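Local coordinates for glycerol dehydrogenase (Bacillus coagulans, PDB 6CSJ), which probably oxidises glycerol and related polyols with a nicotinamide cofactor, and in this double mutant has acquired activity as a D-lactate dehydrogenase, at residues V275-L280 and V307-L312. The protein carries 2 engineered substitutions. Numbering follows the deposited sequence.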
loop_
_atom_site.group_PDB
_atom_site.type_symbol
_atom_site.label_atom_id
_atom_site.label_comp_id
_atom_site.label_asym_id
_atom_site.label_seq_id
_atom_site.Cartn_x
_atom_site.Cartn_y
_atom_site.Cartn_z
ATOM N N VAL A 275 8.485 4.827 3.501
ATOM C CA VAL A 275 8.873 3.416 3.563
ATOM C C VAL A 275 10.197 3.180 2.818
ATOM O O VAL A 275 11.005 2.360 3.256
ATOM C CB VAL A 275 7.740 2.482 3.049
ATOM C CG1 VAL A 275 8.217 1.049 2.842
ATOM C CG2 VAL A 275 6.583 2.486 4.033
ATOM N N ALA A 276 10.427 3.900 1.717
ATOM C CA ALA A 276 11.700 3.789 0.980
ATOM C C ALA A 276 12.896 4.117 1.868
ATOM O O ALA A 276 13.894 3.395 1.855
ATOM C CB ALA A 276 11.706 4.695 -0.242
ATOM N N PHE A 277 12.786 5.206 2.633
ATOM C CA PHE A 277 13.851 5.602 3.555
ATOM C C PHE A 277 13.958 4.621 4.722
ATOM O O PHE A 277 15.061 4.297 5.161
ATOM C CB PHE A 277 13.665 7.017 4.098
ATOM C CG PHE A 277 14.680 7.376 5.142
ATOM C CD1 PHE A 277 15.974 7.744 4.777
ATOM C CD2 PHE A 277 14.366 7.285 6.500
ATOM C CE1 PHE A 277 16.923 8.042 5.746
ATOM C CE2 PHE A 277 15.318 7.581 7.466
ATOM C CZ PHE A 277 16.586 7.961 7.094
ATOM N N GLY A 278 12.809 4.176 5.226
ATOM C CA GLY A 278 12.755 3.115 6.232
ATOM C C GLY A 278 13.428 1.822 5.792
ATOM O O GLY A 278 14.000 1.106 6.609
ATOM N N THR A 279 13.357 1.523 4.501
ATOM C CA THR A 279 14.036 0.361 3.943
ATOM C C THR A 279 15.553 0.527 4.048
ATOM O O THR A 279 16.249 -0.417 4.433
ATOM C CB THR A 279 13.625 0.119 2.485
ATOM O OG1 THR A 279 12.200 -0.007 2.418
ATOM C CG2 THR A 279 14.290 -1.129 1.923
ATOM N N LEU A 280 16.051 1.724 3.730
ATOM C CA LEU A 280 17.475 2.008 3.834
ATOM C C LEU A 280 17.930 1.842 5.287
ATOM O O LEU A 280 18.939 1.205 5.545
ATOM C CB LEU A 280 17.799 3.418 3.304
ATOM C CG LEU A 280 19.267 3.861 3.348
ATOM C CD1 LEU A 280 20.147 2.867 2.597
ATOM C CD2 LEU A 280 19.419 5.265 2.782
ATOM N N VAL A 307 16.321 9.225 0.011
ATOM C CA VAL A 307 17.376 8.442 0.689
ATOM C C VAL A 307 18.040 9.190 1.871
ATOM O O VAL A 307 19.047 8.736 2.404
ATOM C CB VAL A 307 18.461 7.969 -0.305
ATOM C CG1 VAL A 307 17.847 7.086 -1.371
ATOM C CG2 VAL A 307 19.209 9.149 -0.943
ATOM N N THR A 308 17.476 10.328 2.271
ATOM C CA THR A 308 17.920 11.058 3.452
ATOM C C THR A 308 16.700 11.602 4.196
ATOM O O THR A 308 15.592 11.633 3.656
ATOM C CB THR A 308 18.836 12.242 3.080
ATOM O OG1 THR A 308 18.084 13.234 2.366
ATOM C CG2 THR A 308 20.002 11.791 2.234
ATOM N N LEU A 309 16.931 12.035 5.432
ATOM C CA LEU A 309 15.925 12.769 6.202
ATOM C C LEU A 309 15.611 14.114 5.552
ATOM O O LEU A 309 14.462 14.549 5.562
ATOM C CB LEU A 309 16.381 12.951 7.655
ATOM C CG LEU A 309 16.417 11.650 8.456
ATOM C CD1 LEU A 309 17.179 11.858 9.760
ATOM C CD2 LEU A 309 15.008 11.124 8.724
ATOM N N GLY A 310 16.625 14.754 4.975
ATOM C CA GLY A 310 16.444 15.947 4.140
ATOM C C GLY A 310 15.422 15.759 3.034
ATOM O O GLY A 310 14.536 16.595 2.864
ATOM N N ASP A 311 15.514 14.642 2.308
ATOM C CA ASP A 311 14.559 14.332 1.229
ATOM C C ASP A 311 13.109 14.181 1.736
ATOM O O ASP A 311 12.168 14.320 0.955
ATOM C CB ASP A 311 14.956 13.054 0.465
ATOM C CG ASP A 311 16.276 13.180 -0.295
ATOM O OD1 ASP A 311 16.791 14.310 -0.475
ATOM O OD2 ASP A 311 16.803 12.129 -0.730
ATOM N N LEU A 312 12.939 13.870 3.025
ATOM C CA LEU A 312 11.629 13.852 3.684
ATOM C C LEU A 312 11.194 15.205 4.279
ATOM O O LEU A 312 10.167 15.258 4.946
ATOM C CB LEU A 312 11.609 12.803 4.798
ATOM C CG LEU A 312 12.000 11.378 4.435
ATOM C CD1 LEU A 312 11.914 10.521 5.698
ATOM C CD2 LEU A 312 11.108 10.814 3.335
#
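Phe-277 projects from its helix against residues 307-312, its CG anti to the backbone N (chi1 175°), which carries the ring away from the helix and up to the backbone of Val-307 and Thr-308. Along the CD1-CE1 flank, Phe-277 CD1 sits 3.8 Å from Val-307 C, which meets the ring at its edge, and Phe-277 CE1 is 3.9 Å from Thr-308 C. Along the CD2-CE2 flank, on the same side of the ring plane as Thr-308 C, come leucine methyls: Leu-309 CD2 approaches obliquely to within 3.8 Å of Phe-277 CE2, while Leu-312 CD1 lies 4.1 Å from Phe-277 CD2. One turn further on, Leu-280 lays its CD2 3.5 Å from Val-307 O. An alanine in place of Phe-277 would probably open a gap between the helix and residues 307-312 and leave both leucine methyls without their aromatic partner.

The turn keeps its own shape. Asp-311 OD2 accepts the N-H of Val-307 in a nearly straight bond (167°) through its anti lone pair, and its other oxygen forms a salt bridge with Lys-363. Thr-308 OG1 accepts from Asp-311 N at 2.9 Å, which makes an ST motif. Helix 345-365 also supplies Asp-356, bonded to Leu-309 N. This is buried apolar packing of a helix against an interhelical loop, in the all-helical C-terminal domain characteristic of iron-containing alcohol dehydrogenases.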